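Local coordinates for protein farnesyl pyrophosphate synthase (Pseudomonas aeruginosa, PDB 3ZOU) that condenses isopentenyl diphosphate with geranyl diphosphate to make farnesyl diphosphate, probably with the help of magnesium, at residues H77-V82 and A152-G157; C71-I76 and T143-A148; D84-M89 and T109-A114. All blocks are in the same frame, centred on the assembly; numbering follows the deposited sequence.

Interaction 1. Residues H77-V82 and A152-G157; sequences HAYSLV and AGMVGG. With GPP (geranyl diphosphate), chain E.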
ATOM      1  N   HIS A  77      -0.165  10.679   0.295  1.00  7.78           N
ATOM      2  CA  HIS A  77       0.111  11.846  -0.484  1.00  7.95           C
ATOM      3  C   HIS A  77       1.613  11.937  -0.911  1.00  8.03           C
ATOM      4  O   HIS A  77       1.928  12.050  -2.084  1.00  8.54           O
ATOM      5  CB  HIS A  77      -0.301  13.112   0.279  1.00  9.38           C
ATOM      6  CG  HIS A  77      -0.085  14.368  -0.482  1.00 10.27           C
ATOM      7  ND1 HIS A  77      -0.572  14.607  -1.739  1.00 11.85           N
ATOM      8  CD2 HIS A  77       0.655  15.452  -0.160  1.00 11.39           C
ATOM      9  CE1 HIS A  77      -0.182  15.801  -2.131  1.00 12.14           C
ATOM     10  NE2 HIS A  77       0.576  16.315  -1.192  1.00 12.33           N
ATOM     11  N   ALA A  78       2.490  11.760   0.049  1.00  9.02           N
ATOM     12  CA  ALA A  78       3.944  11.836  -0.187  1.00  8.41           C
ATOM     13  C   ALA A  78       4.382  10.771  -1.169  1.00  9.32           C
ATOM     14  O   ALA A  78       5.127  11.045  -2.072  1.00  9.46           O
ATOM     15  CB  ALA A  78       4.682  11.675   1.119  1.00  9.45           C
ATOM     16  N   TYR A  79       3.880   9.530  -0.986  1.00  8.21           N
ATOM     17  CA  TYR A  79       4.337   8.426  -1.882  1.00  8.00           C
ATOM     18  C   TYR A  79       3.858   8.785  -3.306  1.00  8.61           C
ATOM     19  O   TYR A  79       4.624   8.612  -4.291  1.00  8.15           O
ATOM     20  CB  TYR A  79       3.886   7.045  -1.454  1.00  9.18           C
ATOM     21  CG  TYR A  79       2.853   6.376  -2.372  1.00  8.63           C
ATOM     22  CD1 TYR A  79       3.236   5.883  -3.586  1.00 10.05           C
ATOM     23  CD2 TYR A  79       1.534   6.213  -2.020  1.00  8.81           C
ATOM     24  CE1 TYR A  79       2.316   5.293  -4.448  1.00 10.47           C
ATOM     25  CE2 TYR A  79       0.601   5.649  -2.876  1.00  9.19           C
ATOM     26  CZ  TYR A  79       0.991   5.174  -4.075  1.00  9.73           C
ATOM     27  OH  TYR A  79       0.067   4.647  -4.919  1.00 10.31           O
ATOM     28  N   SER A  80       2.649   9.337  -3.439  1.00  8.59           N
ATOM     29  CA  SER A  80       2.106   9.624  -4.784  1.00  9.03           C
ATOM     30  C   SER A  80       2.903  10.670  -5.502  1.00  9.52           C
ATOM     31  O   SER A  80       3.138  10.520  -6.701  1.00  9.85           O
ATOM     32  CB  SER A  80       0.629  10.015  -4.671  1.00  9.26           C
ATOM     33  OG  SER A  80       0.490  11.350  -4.252  1.00  9.53           O
ATOM     34  N   LEU A  81       3.475  11.630  -4.783  1.00  9.54           N
ATOM     35  CA  LEU A  81       4.276  12.709  -5.426  1.00 10.65           C
ATOM     36  C   LEU A  81       5.622  12.148  -5.904  1.00  9.96           C
ATOM     37  O   LEU A  81       6.090  12.522  -6.955  1.00 11.42           O
ATOM     38  CB  LEU A  81       4.441  13.880  -4.440  1.00 11.33           C
ATOM     39  CG  LEU A  81       3.124  14.599  -4.054  1.00 12.91           C
ATOM     40  CD1 LEU A  81       3.527  15.755  -3.123  1.00 15.31           C
ATOM     41  CD2 LEU A  81       2.293  14.974  -5.275  1.00 14.88           C
ATOM     42  N   VAL A  82       6.226  11.250  -5.125  1.00  9.76           N
ATOM     43  CA  VAL A  82       7.487  10.629  -5.535  1.00  9.38           C
ATOM     44  C   VAL A  82       7.270   9.918  -6.849  1.00 10.00           C
ATOM     45  O   VAL A  82       8.080  10.092  -7.762  1.00 11.01           O
ATOM     46  CB  VAL A  82       8.042   9.714  -4.424  1.00  9.54           C
ATOM     47  CG1 VAL A  82       9.247   8.949  -4.941  1.00  9.94           C
ATOM     48  CG2 VAL A  82       8.444  10.524  -3.197  1.00 10.63           C
ATOM     49  N   ALA A 152      -9.324   2.715  -7.906  1.00 10.56           N
ATOM     50  CA  ALA A 152     -10.633   3.329  -8.012  1.00 11.19           C
ATOM     51  C   ALA A 152     -10.673   4.735  -7.437  1.00 11.30           C
ATOM     52  O   ALA A 152     -11.729   5.382  -7.488  1.00 13.45           O
ATOM     53  CB  ALA A 152     -11.693   2.473  -7.335  1.00 11.44           C
ATOM     54  N   GLY A 153      -9.549   5.210  -6.973  1.00  9.40           N
ATOM     55  CA  GLY A 153      -9.383   6.538  -6.350  1.00  9.56           C
ATOM     56  C   GLY A 153      -8.169   7.255  -6.973  1.00  9.00           C
ATOM     57  O   GLY A 153      -8.070   7.433  -8.211  1.00  8.45           O
ATOM     58  N   MET A 154      -7.193   7.580  -6.134  1.00  8.03           N
ATOM     59  CA  MET A 154      -6.055   8.352  -6.483  1.00  7.97           C
ATOM     60  C   MET A 154      -5.246   7.783  -7.685  1.00  8.44           C
ATOM     61  O   MET A 154      -4.932   8.505  -8.603  1.00  9.55           O
ATOM     62  CB  MET A 154      -5.159   8.529  -5.262  1.00  8.53           C
ATOM     63  CG  MET A 154      -3.912   9.356  -5.447  1.00  8.50           C
ATOM     64  SD  MET A 154      -2.821   9.370  -4.025  1.00 10.94           S
ATOM     65  CE  MET A 154      -2.084   7.743  -4.233  1.00 10.57           C
ATOM     66  N   VAL A 155      -4.912   6.507  -7.608  1.00  7.97           N
ATOM     67  CA  VAL A 155      -4.139   5.895  -8.668  1.00  8.79           C
ATOM     68  C   VAL A 155      -4.935   5.883  -9.951  1.00  8.72           C
ATOM     69  O   VAL A 155      -4.421   6.209 -11.003  1.00  8.99           O
ATOM     70  CB  VAL A 155      -3.685   4.471  -8.257  1.00  8.60           C
ATOM     71  CG1 VAL A 155      -3.206   3.664  -9.491  1.00  9.89           C
ATOM     72  CG2 VAL A 155      -2.611   4.536  -7.246  1.00  9.35           C
ATOM     73  N   GLY A 156      -6.231   5.613  -9.828  1.00  8.54           N
ATOM     74  CA  GLY A 156      -7.176   5.759 -10.966  1.00  8.70           C
ATOM     75  C   GLY A 156      -7.125   7.153 -11.561  1.00 10.01           C
ATOM     76  O   GLY A 156      -7.040   7.312 -12.758  1.00  9.31           O
ATOM     77  N   GLY A 157      -7.147   8.168 -10.715  1.00  9.00           N
ATOM     78  CA  GLY A 157      -7.073   9.514 -11.240  1.00  9.32           C
ATOM     79  C   GLY A 157      -5.794   9.830 -11.947  1.00  9.69           C
ATOM     80  O   GLY A 157      -5.797  10.584 -12.925  1.00 11.22           O
TER
HETATM   81  C1  GPP E1297       0.358  15.379  -8.752  0.75 24.44           C
HETATM   82  O1  GPP E1297      -0.371  15.958  -9.863  0.75 23.12           O
HETATM   83  C2  GPP E1297      -0.013  13.941  -8.607  0.75 24.40           C
HETATM   84  C3  GPP E1297      -1.046  13.523  -7.837  0.75 19.26           C
HETATM   85  C4  GPP E1297      -1.726  14.526  -6.997  0.75 19.73           C
HETATM   86  C5  GPP E1297      -1.390  12.111  -7.673  0.75 20.99           C
HETATM   87  C6  GPP E1297      -0.215  11.227  -8.141  0.75 23.68           C
HETATM   88  C7  GPP E1297      -0.679   9.843  -8.116  0.75 20.89           C
HETATM   89  C8  GPP E1297       0.042   8.745  -8.287  0.75 18.35           C
HETATM   90  C9  GPP E1297       1.559   8.628  -8.519  0.75 14.22           C
HETATM   91  C10 GPP E1297      -0.900   7.586  -8.194  0.75 17.15           C
HETATM   92  PA  GPP E1297       0.397  16.925 -10.885  0.75 22.68           P
HETATM   93  O1A GPP E1297       1.506  16.116 -11.611  0.75 17.85           O
HETATM   94  O2A GPP E1297      -0.688  17.486 -11.784  0.75 26.15           O
HETATM   95  O3A GPP E1297       0.868  18.070  -9.862  0.75 28.28           O
HETATM   96  PB  GPP E1297       2.362  18.546  -9.471  0.75 31.68           P
HETATM   97  O1B GPP E1297       3.289  17.533 -10.129  0.75 23.10           O
HETATM   98  O2B GPP E1297       2.534  19.935 -10.052  0.75 34.91           O
HETATM   99  O3B GPP E1297       2.265  18.471  -7.948  0.75 31.34           O
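This is a buried apolar contact between two helices that flank the prenyl-chain pocket: Tyr79 and Ser80 of helix 67-85 meet Met154 and Val155 at the start of helix 154-163. Met154 does most of the touching. Its side chain leaves the helix trans to the main-chain nitrogen (chi1 -179°) and runs out extended until it bends at the thioether (chi3 77°). The bend sets CE against both Tyr79 and Ser80. Met154 CE lies 3.6 Å from Ser80 CB and 3.7 Å from Tyr79 CE2, with an oblique approach to the ring. Met154 SD also sits 3.6 Å from Ser80 CB, so both ends of the S-CH3 group rest on the serine.

Val155 meets Tyr79 roughly perpendicular, and Val155 CG2 comes 3.5 Å from Tyr79 OH. Val155 CG2 also touches C10, at the tail of geranyl diphosphate, at 3.6 Å. The prenyl synthase fold is an all-helical bundle around a central cavity, and here two of its helices line the wall beside the geranyl chain. From helix 67-85, Ser80 O approaches C9 of the substrate to 3.1 Å.

The Ser80 hydroxyl turns back on its own helix. Ser80 OG donates to His77 O at 2.7 Å, 18° out of the carbonyl plane, which satisfies a buried hydroxyl. His77 O accepts a second bond, from Leu81 N. Leu185 of helix 171-196 covers Met154 as well. Asp115 and Leu112 of the second subunit pack on Tyr79 and Val155, respectively.

Interaction 2. Residues C71-I76 and T143-A148; sequences CAVELI and TRLARA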
ATOM      1  N   CYS A  71      -1.240  11.106   9.809  1.00 11.28           N
ATOM      2  CA  CYS A  71      -0.020  10.517   9.268  1.00  9.98           C
ATOM      3  C   CYS A  71      -0.258   9.661   8.021  1.00  9.71           C
ATOM      4  O   CYS A  71       0.405   9.822   7.018  1.00 11.35           O
ATOM      5  CB  CYS A  71       0.640   9.642  10.258  1.00 10.40           C
ATOM      6  SG  CYS A  71       1.465  10.499  11.641  1.00 13.92           S
ATOM      7  N   ALA A  72      -1.298   8.874   8.096  1.00  9.04           N
ATOM      8  CA  ALA A  72      -1.610   7.949   6.970  1.00  9.13           C
ATOM      9  C   ALA A  72      -1.913   8.714   5.723  1.00  9.30           C
ATOM     10  O   ALA A  72      -1.402   8.391   4.639  1.00  8.51           O
ATOM     11  CB  ALA A  72      -2.717   7.011   7.324  1.00 10.20           C
ATOM     12  N   VAL A  73      -2.759   9.751   5.799  1.00  9.09           N
ATOM     13  CA  VAL A  73      -3.083  10.453   4.555  1.00  9.22           C
ATOM     14  C   VAL A  73      -1.894  11.202   4.009  1.00  8.85           C
ATOM     15  O   VAL A  73      -1.739  11.296   2.800  1.00  9.68           O
ATOM     16  CB  VAL A  73      -4.346  11.352   4.659  1.00  8.84           C
ATOM     17  CG1 VAL A  73      -5.532  10.444   4.985  1.00  9.34           C
ATOM     18  CG2 VAL A  73      -4.186  12.444   5.731  1.00  9.33           C
ATOM     19  N   GLU A  74      -1.007  11.705   4.875  1.00  8.62           N
ATOM     20  CA  GLU A  74       0.163  12.387   4.412  1.00  9.48           C
ATOM     21  C   GLU A  74       1.147  11.418   3.756  1.00  9.57           C
ATOM     22  O   GLU A  74       1.779  11.743   2.790  1.00  9.83           O
ATOM     23  CB  GLU A  74       0.843  13.231   5.511  1.00  9.30           C
ATOM     24  CG  GLU A  74       1.871  14.172   4.921  1.00 10.12           C
ATOM     25  CD  GLU A  74       1.357  15.291   3.981  1.00 10.78           C
ATOM     26  OE1 GLU A  74       0.135  15.551   3.996  1.00 13.65           O
ATOM     27  OE2 GLU A  74       2.211  15.872   3.309  1.00 12.32           O
ATOM     28  N   LEU A  75       1.218  10.219   4.325  1.00  8.73           N
ATOM     29  CA  LEU A  75       2.101   9.198   3.758  1.00  8.72           C
ATOM     30  C   LEU A  75       1.640   8.826   2.367  1.00  8.70           C
ATOM     31  O   LEU A  75       2.487   8.634   1.473  1.00  8.49           O
ATOM     32  CB  LEU A  75       2.162   7.993   4.661  1.00  8.41           C
ATOM     33  CG  LEU A  75       3.007   8.254   5.940  1.00  9.17           C
ATOM     34  CD1 LEU A  75       2.692   7.179   6.946  1.00 10.87           C
ATOM     35  CD2 LEU A  75       4.498   8.349   5.680  1.00  9.89           C
ATOM     36  N   ILE A  76       0.325   8.631   2.195  1.00  7.97           N
ATOM     37  CA  ILE A  76      -0.171   8.302   0.865  1.00  8.16           C
ATOM     38  C   ILE A  76       0.188   9.477  -0.098  1.00  8.86           C
ATOM     39  O   ILE A  76       0.590   9.286  -1.264  1.00  8.42           O
ATOM     40  CB  ILE A  76      -1.675   7.986   0.852  1.00  8.14           C
ATOM     41  CG1 ILE A  76      -1.989   6.696   1.646  1.00  8.98           C
ATOM     42  CG2 ILE A  76      -2.237   7.909  -0.582  1.00  9.01           C
ATOM     43  CD1 ILE A  76      -1.350   5.450   1.081  1.00 10.33           C
ATOM     44  N   THR A 143     -10.267   0.550   5.257  1.00 10.41           N
ATOM     45  CA  THR A 143     -11.080   0.358   4.071  1.00 10.30           C
ATOM     46  C   THR A 143     -11.144   1.615   3.269  1.00 10.64           C
ATOM     47  O   THR A 143     -10.948   1.665   2.029  1.00 10.63           O
ATOM     48  CB  THR A 143     -12.503  -0.063   4.476  1.00 11.73           C
ATOM     49  OG1 THR A 143     -12.443  -1.397   4.914  1.00 13.70           O
ATOM     50  CG2 THR A 143     -13.471   0.017   3.308  1.00 13.66           C
ATOM     51  N   ARG A 144     -11.470   2.711   3.931  1.00 10.26           N
ATOM     52  CA  ARG A 144     -11.679   3.949   3.179  1.00 12.88           C
ATOM     53  C   ARG A 144     -10.390   4.441   2.580  1.00 12.08           C
ATOM     54  O   ARG A 144     -10.344   4.905   1.437  1.00 10.69           O
ATOM     55  CB  ARG A 144     -12.297   5.000   4.095  1.00 16.74           C
ATOM     56  CG  ARG A 144     -13.747   4.650   4.452  1.00 24.18           C
ATOM     57  CD  ARG A 144     -14.645   5.083   3.307  1.00 33.46           C
ATOM     58  NE  ARG A 144     -16.019   4.684   3.416  1.00 43.15           N
ATOM     59  CZ  ARG A 144     -16.995   5.286   2.733  1.00 44.16           C
ATOM     60  NH1 ARG A 144     -16.725   6.351   1.948  1.00 42.10           N
ATOM     61  NH2 ARG A 144     -18.237   4.859   2.876  1.00 47.83           N
ATOM     62  N   LEU A 145      -9.287   4.351   3.318  1.00 11.23           N
ATOM     63  CA  LEU A 145      -8.022   4.822   2.777  1.00  9.97           C
ATOM     64  C   LEU A 145      -7.565   3.947   1.571  1.00 10.01           C
ATOM     65  O   LEU A 145      -7.058   4.454   0.600  1.00 10.28           O
ATOM     66  CB  LEU A 145      -6.940   4.848   3.821  1.00 11.49           C
ATOM     67  CG  LEU A 145      -5.673   5.572   3.301  1.00 13.40           C
ATOM     68  CD1 LEU A 145      -5.927   6.974   2.811  1.00 14.72           C
ATOM     69  CD2 LEU A 145      -4.594   5.631   4.371  1.00 16.87           C
ATOM     70  N   ALA A 146      -7.745   2.656   1.717  1.00  9.23           N
ATOM     71  CA  ALA A 146      -7.295   1.728   0.622  1.00  9.73           C
ATOM     72  C   ALA A 146      -8.105   1.974  -0.611  1.00  9.85           C
ATOM     73  O   ALA A 146      -7.558   2.004  -1.692  1.00  9.55           O
ATOM     74  CB  ALA A 146      -7.430   0.289   1.047  1.00 10.97           C
ATOM     75  N   ARG A 147      -9.410   2.205  -0.461  1.00  9.60           N
ATOM     76  CA  ARG A 147     -10.253   2.502  -1.635  1.00 11.15           C
ATOM     77  C   ARG A 147      -9.911   3.847  -2.247  1.00 10.94           C
ATOM     78  O   ARG A 147      -9.779   3.999  -3.479  1.00 12.21           O
ATOM     79  CB  ARG A 147     -11.723   2.502  -1.295  1.00 13.04           C
ATOM     80  CG  ARG A 147     -12.306   1.228  -0.848  1.00 20.90           C
ATOM     81  CD  ARG A 147     -13.806   1.452  -0.532  1.00 25.79           C
ATOM     82  NE  ARG A 147     -14.509   0.216  -0.151  1.00 32.04           N
ATOM     83  CZ  ARG A 147     -15.647   0.157   0.556  1.00 38.98           C
ATOM     84  NH1 ARG A 147     -16.243   1.254   1.027  1.00 44.10           N
ATOM     85  NH2 ARG A 147     -16.191  -1.026   0.820  1.00 38.80           N
ATOM     86  N   ALA A 148      -9.674   4.825  -1.383  1.00  9.88           N
ATOM     87  CA  ALA A 148      -9.334   6.143  -1.891  1.00  9.50           C
ATOM     88  C   ALA A 148      -7.987   6.225  -2.534  1.00  9.74           C
ATOM     89  O   ALA A 148      -7.757   7.091  -3.408  1.00 10.85           O
ATOM     90  CB  ALA A 148      -9.378   7.151  -0.747  1.00  9.34           C
TER
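Segments 71-76 and 143-148 are both helical and run nearly parallel, with 14° between their N-to-C directions. Their axes stay 11.4 Å apart at the closest approach, too far for backbone contact. Val73 and Leu145 have the nearest CA atoms, 7.7 Å apart. Side chains must bridge the gap, and Leu145 does so from the side of helix 135-149.

Leu145 points at the other helix, and a chi1 of -170° carries its branch point straight out from its own backbone N. Its two methyls divide the work. Leu145 CD2 reaches Ala72 CB at 3.8 Å and Ile76 CG1 at 3.9 Å. These two residues are one helical turn apart, so the methyl lies against both levels of helix 67-85. Leu145 CD1 comes 4.1 Å from Val73 CG1, where the two side chains cross obliquely. Leu145 CD1 is also 4.1 Å from Ile76 CG1, so the same methylene of Ile76 meets both branches of the leucine. The side chains of Ile76 and Leu145 overlap antiparallel.

The contact belongs to the helical core of the prenyl synthase fold. Leu185 of helix 171-196 touches both Ile76 and Leu145. Leu125 of helix 107-126 touches both Ala72 and Leu145, so these helices add to the packing round the leucine. On another side of helix 135-149, Thr143 and Ala146 pack on Ala126 and Glu123 of the second subunit.

Every side chain that touches here is buried and aliphatic. The two segments are therefore held together by van der Waals and hydrophobic packing, with one leucine carrying all the close contacts.

Interaction 3. Residues D84-M89 and T109-A114; sequences DDLPAM and TAILAA. With MG (magnesium ion), chain D; MG (magnesium ion), chain C; GPP (geranyl diphosphate), chain E.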
ATOM      1  N   ASP A  84       4.840  10.331  -9.058  1.00  9.38           N
ATOM      2  CA  ASP A  84       4.433  11.325 -10.073  1.00 10.67           C
ATOM      3  C   ASP A  84       5.696  12.025 -10.649  1.00 11.10           C
ATOM      4  O   ASP A  84       5.704  12.372 -11.826  1.00 12.30           O
ATOM      5  CB  ASP A  84       3.522  12.354  -9.459  1.00 12.34           C
ATOM      6  CG  ASP A  84       3.044  13.409 -10.437  1.00 16.35           C
ATOM      7  OD1 ASP A  84       2.213  13.096 -11.351  1.00 20.09           O
ATOM      8  OD2 ASP A  84       3.504  14.553 -10.338  1.00 17.52           O
ATOM      9  N   ASP A  85       6.720  12.223  -9.861  1.00 11.28           N
ATOM     10  CA  ASP A  85       7.882  12.971 -10.293  1.00 11.62           C
ATOM     11  C   ASP A  85       8.800  12.124 -11.193  1.00 12.34           C
ATOM     12  O   ASP A  85       9.688  12.644 -11.848  1.00 12.18           O
ATOM     13  CB  ASP A  85       8.687  13.429  -9.089  1.00 12.80           C
ATOM     14  CG  ASP A  85       8.073  14.593  -8.327  1.00 13.54           C
ATOM     15  OD1 ASP A  85       7.330  15.393  -8.906  1.00 15.82           O
ATOM     16  OD2 ASP A  85       8.425  14.715  -7.155  1.00 14.27           O
ATOM     17  N   LEU A  86       8.628  10.800 -11.164  1.00 11.20           N
ATOM     18  CA  LEU A  86       9.550   9.914 -11.894  1.00 11.90           C
ATOM     19  C   LEU A  86       9.624  10.191 -13.390  1.00 13.03           C
ATOM     20  O   LEU A  86       8.689  10.652 -13.968  1.00 14.05           O
ATOM     21  CB  LEU A  86       9.131   8.451 -11.720  1.00 12.12           C
ATOM     22  CG  LEU A  86       9.192   7.875 -10.317  1.00 12.89           C
ATOM     23  CD1 LEU A  86       8.538   6.510 -10.294  1.00 14.33           C
ATOM     24  CD2 LEU A  86      10.633   7.777  -9.840  1.00 15.72           C
ATOM     25  N   PRO A  87      10.796   9.847 -14.006  1.00 14.09           N
ATOM     26  CA  PRO A  87      10.912  10.062 -15.421  1.00 15.67           C
ATOM     27  C   PRO A  87       9.791   9.511 -16.270  1.00 15.45           C
ATOM     28  O   PRO A  87       9.451  10.124 -17.284  1.00 18.62           O
ATOM     29  CB  PRO A  87      12.221   9.361 -15.724  1.00 15.47           C
ATOM     30  CG  PRO A  87      13.032   9.566 -14.537  1.00 17.05           C
ATOM     31  CD  PRO A  87      12.047   9.389 -13.407  1.00 15.62           C
ATOM     32  N   ALA A  88       9.209   8.366 -15.903  1.00 16.27           N
ATOM     33  CA  ALA A  88       8.149   7.765 -16.696  1.00 16.08           C
ATOM     34  C   ALA A  88       6.821   8.462 -16.594  1.00 15.32           C
ATOM     35  O   ALA A  88       5.895   8.213 -17.351  1.00 15.63           O
ATOM     36  CB  ALA A  88       7.968   6.332 -16.309  1.00 19.02           C
ATOM     37  N   MET A  89       6.704   9.346 -15.588  1.00 15.67           N
ATOM     38  CA  MET A  89       5.496  10.097 -15.316  1.00 16.18           C
ATOM     39  C   MET A  89       5.787  11.538 -15.643  1.00 19.45           C
ATOM     40  O   MET A  89       5.870  11.873 -16.819  1.00 18.59           O
ATOM     41  CB  MET A  89       5.064   9.941 -13.836  1.00 18.93           C
ATOM     42  CG  MET A  89       4.867   8.487 -13.487  1.00 23.74           C
ATOM     43  SD  MET A  89       3.139   8.081 -13.186  1.00 27.83           S
ATOM     44  CE  MET A  89       3.609   6.819 -12.009  1.00 28.82           C
ATOM     45  N   THR A 109      15.661   3.712  -5.781  1.00 12.00           N
ATOM     46  CA  THR A 109      15.454   4.073  -4.368  1.00 11.40           C
ATOM     47  C   THR A 109      14.188   4.927  -4.234  1.00 10.74           C
ATOM     48  O   THR A 109      13.427   4.703  -3.305  1.00 10.86           O
ATOM     49  CB  THR A 109      16.694   4.756  -3.759  1.00 11.81           C
ATOM     50  OG1 THR A 109      17.764   3.801  -3.791  1.00 12.65           O
ATOM     51  CG2 THR A 109      16.469   5.151  -2.322  1.00 11.18           C
ATOM     52  N   ALA A 110      13.904   5.827  -5.178  1.00 10.57           N
ATOM     53  CA  ALA A 110      12.683   6.633  -5.094  1.00 10.48           C
ATOM     54  C   ALA A 110      11.475   5.755  -5.218  1.00 11.16           C
ATOM     55  O   ALA A 110      10.515   5.889  -4.469  1.00 11.45           O
ATOM     56  CB  ALA A 110      12.662   7.694  -6.157  1.00 11.11           C
ATOM     57  N   ILE A 111      11.500   4.855  -6.200  1.00 10.00           N
ATOM     58  CA  ILE A 111      10.386   3.951  -6.399  1.00 10.00           C
ATOM     59  C   ILE A 111      10.103   3.150  -5.131  1.00  9.82           C
ATOM     60  O   ILE A 111       8.926   3.074  -4.644  1.00  9.42           O
ATOM     61  CB  ILE A 111      10.623   2.957  -7.589  1.00 10.50           C
ATOM     62  CG1 ILE A 111      10.573   3.727  -8.913  1.00 11.82           C
ATOM     63  CG2 ILE A 111       9.574   1.862  -7.610  1.00 12.11           C
ATOM     64  CD1 ILE A 111      11.267   2.997 -10.075  1.00 12.15           C
ATOM     65  N   LEU A 112      11.133   2.563  -4.606  1.00  9.18           N
ATOM     66  CA  LEU A 112      11.083   1.728  -3.418  1.00  9.78           C
ATOM     67  C   LEU A 112      10.687   2.536  -2.148  1.00  9.40           C
ATOM     68  O   LEU A 112       9.837   2.071  -1.381  1.00  9.90           O
ATOM     69  CB  LEU A 112      12.437   1.030  -3.156  1.00  9.98           C
ATOM     70  CG  LEU A 112      12.743  -0.042  -4.200  1.00 10.55           C
ATOM     71  CD1 LEU A 112      14.153  -0.557  -3.957  1.00 12.61           C
ATOM     72  CD2 LEU A 112      11.747  -1.179  -4.112  1.00 12.06           C
ATOM     73  N   ALA A 113      11.317   3.686  -1.887  1.00  9.32           N
ATOM     74  CA  ALA A 113      10.954   4.527  -0.745  1.00  9.52           C
ATOM     75  C   ALA A 113       9.477   4.778  -0.760  1.00  9.75           C
ATOM     76  O   ALA A 113       8.809   4.677   0.273  1.00  9.22           O
ATOM     77  CB  ALA A 113      11.718   5.832  -0.754  1.00  8.95           C
ATOM     78  N   ALA A 114       8.967   5.192  -1.897  1.00  8.97           N
ATOM     79  CA  ALA A 114       7.531   5.480  -2.021  1.00  8.62           C
ATOM     80  C   ALA A 114       6.668   4.253  -1.839  1.00  9.45           C
ATOM     81  O   ALA A 114       5.630   4.282  -1.144  1.00  8.92           O
ATOM     82  CB  ALA A 114       7.247   6.195  -3.299  1.00 10.44           C
TER
HETATM   83 MG    MG D1296       3.548  16.291 -11.492  0.90 20.94          MG
HETATM   84 MG    MG C1295       1.392  14.508 -12.816  1.00 24.12          MG
HETATM   85  C1  GPP E1297       0.358  15.379  -8.752  0.75 24.44           C
HETATM   86  O1  GPP E1297      -0.371  15.958  -9.863  0.75 23.12           O
HETATM   87  C2  GPP E1297      -0.013  13.941  -8.607  0.75 24.40           C
HETATM   88  C3  GPP E1297      -1.046  13.523  -7.837  0.75 19.26           C
HETATM   89  C4  GPP E1297      -1.726  14.526  -6.997  0.75 19.73           C
HETATM   90  C5  GPP E1297      -1.390  12.111  -7.673  0.75 20.99           C
HETATM   91  C6  GPP E1297      -0.215  11.227  -8.141  0.75 23.68           C
HETATM   92  C7  GPP E1297      -0.679   9.843  -8.116  0.75 20.89           C
HETATM   93  C8  GPP E1297       0.042   8.745  -8.287  0.75 18.35           C
HETATM   94  C9  GPP E1297       1.559   8.628  -8.519  0.75 14.22           C
HETATM   95  C10 GPP E1297      -0.900   7.586  -8.194  0.75 17.15           C
HETATM   96  PA  GPP E1297       0.397  16.925 -10.885  0.75 22.68           P
HETATM   97  O1A GPP E1297       1.506  16.116 -11.611  0.75 17.85           O
HETATM   98  O2A GPP E1297      -0.688  17.486 -11.784  0.75 26.15           O
HETATM   99  O3A GPP E1297       0.868  18.070  -9.862  0.75 28.28           O
HETATM  100  PB  GPP E1297       2.362  18.546  -9.471  0.75 31.68           P
HETATM  101  O1B GPP E1297       3.289  17.533 -10.129  0.75 23.10           O
HETATM  102  O2B GPP E1297       2.534  19.935 -10.052  0.75 34.91           O
HETATM  103  O3B GPP E1297       2.265  18.471  -7.948  0.75 31.34           O
HETATM  104  O   HOH W   1       5.603  16.222 -11.220  1.00 26.31           O
HETATM  105  O   HOH W   2       0.623  15.639 -14.450  1.00 34.58           O
HETATM  106  O   HOH W   3      -0.710  13.995 -12.309  1.00 25.66           O
HETATM  107  O   HOH W   4       1.517  12.927 -14.248  1.00 29.04           O
HETATM  108  O   HOH W   5       3.792  17.843 -12.820  1.00 28.48           O
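The apolar part is small and centres on Leu86, in the loop that follows helix 67-85. Leu86 CD1 lies 3.7 Å from Ile111 CG1, and the two side chains meet roughly perpendicular. Leu86 CD2 comes 4.2 Å from Ala110 CB.

The metal part belongs to Asp84, whose carboxylate bridges two magnesium ions. Asp84 OD1 binds the magnesium of chain C at 2.2 Å and Asp84 OD2 binds that of chain D at 2.1 Å. Oxygen O1A of geranyl diphosphate also joins both ions, while O1B binds the magnesium of chain D.

Hydrogen bonds and a salt bridge extend this site. Water 1, on the magnesium of chain D, donates to Asp85 OD1 at 3.0 Å. Asp85 OD1 also forms a salt bridge with Arg95, and Gln158 NE2 hydrogen-bonds Asp84 OD1. In the loop, a hydrogen bond from Met89 N to Leu86 O closes a type I beta turn from Leu86 to Met89. Asp90 completes the metal-binding aspartate pair. Asp84, Asp85 and Asp90 lie in the sequence DDLPAMD, the first aspartate-rich motif of prenyl synthases, which holds the allylic diphosphate through magnesium.

All three contacts are buried and share helix 67-85, whose successive levels meet different partners. Interaction 2 lies towards its N-terminal end and is purely aliphatic helix packing. Interaction 1 comes next and mixes a thioether, a phenol and a hydroxyl, while Val155, Leu81 and Ser80 O face the geranyl chain. Interaction 3 is at the C-terminal end, where a small apolar contact adjoins carboxylates and magnesium at the diphosphate. Interactions 1 and 2 touch through Met154: its CE packs on Ile76, and its N probably hydrogen-bonds to Ala148 O. Interactions 1 and 3 touch where Tyr79 and Val82 pack on helix 107-126. Interactions 2 and 3 do not touch.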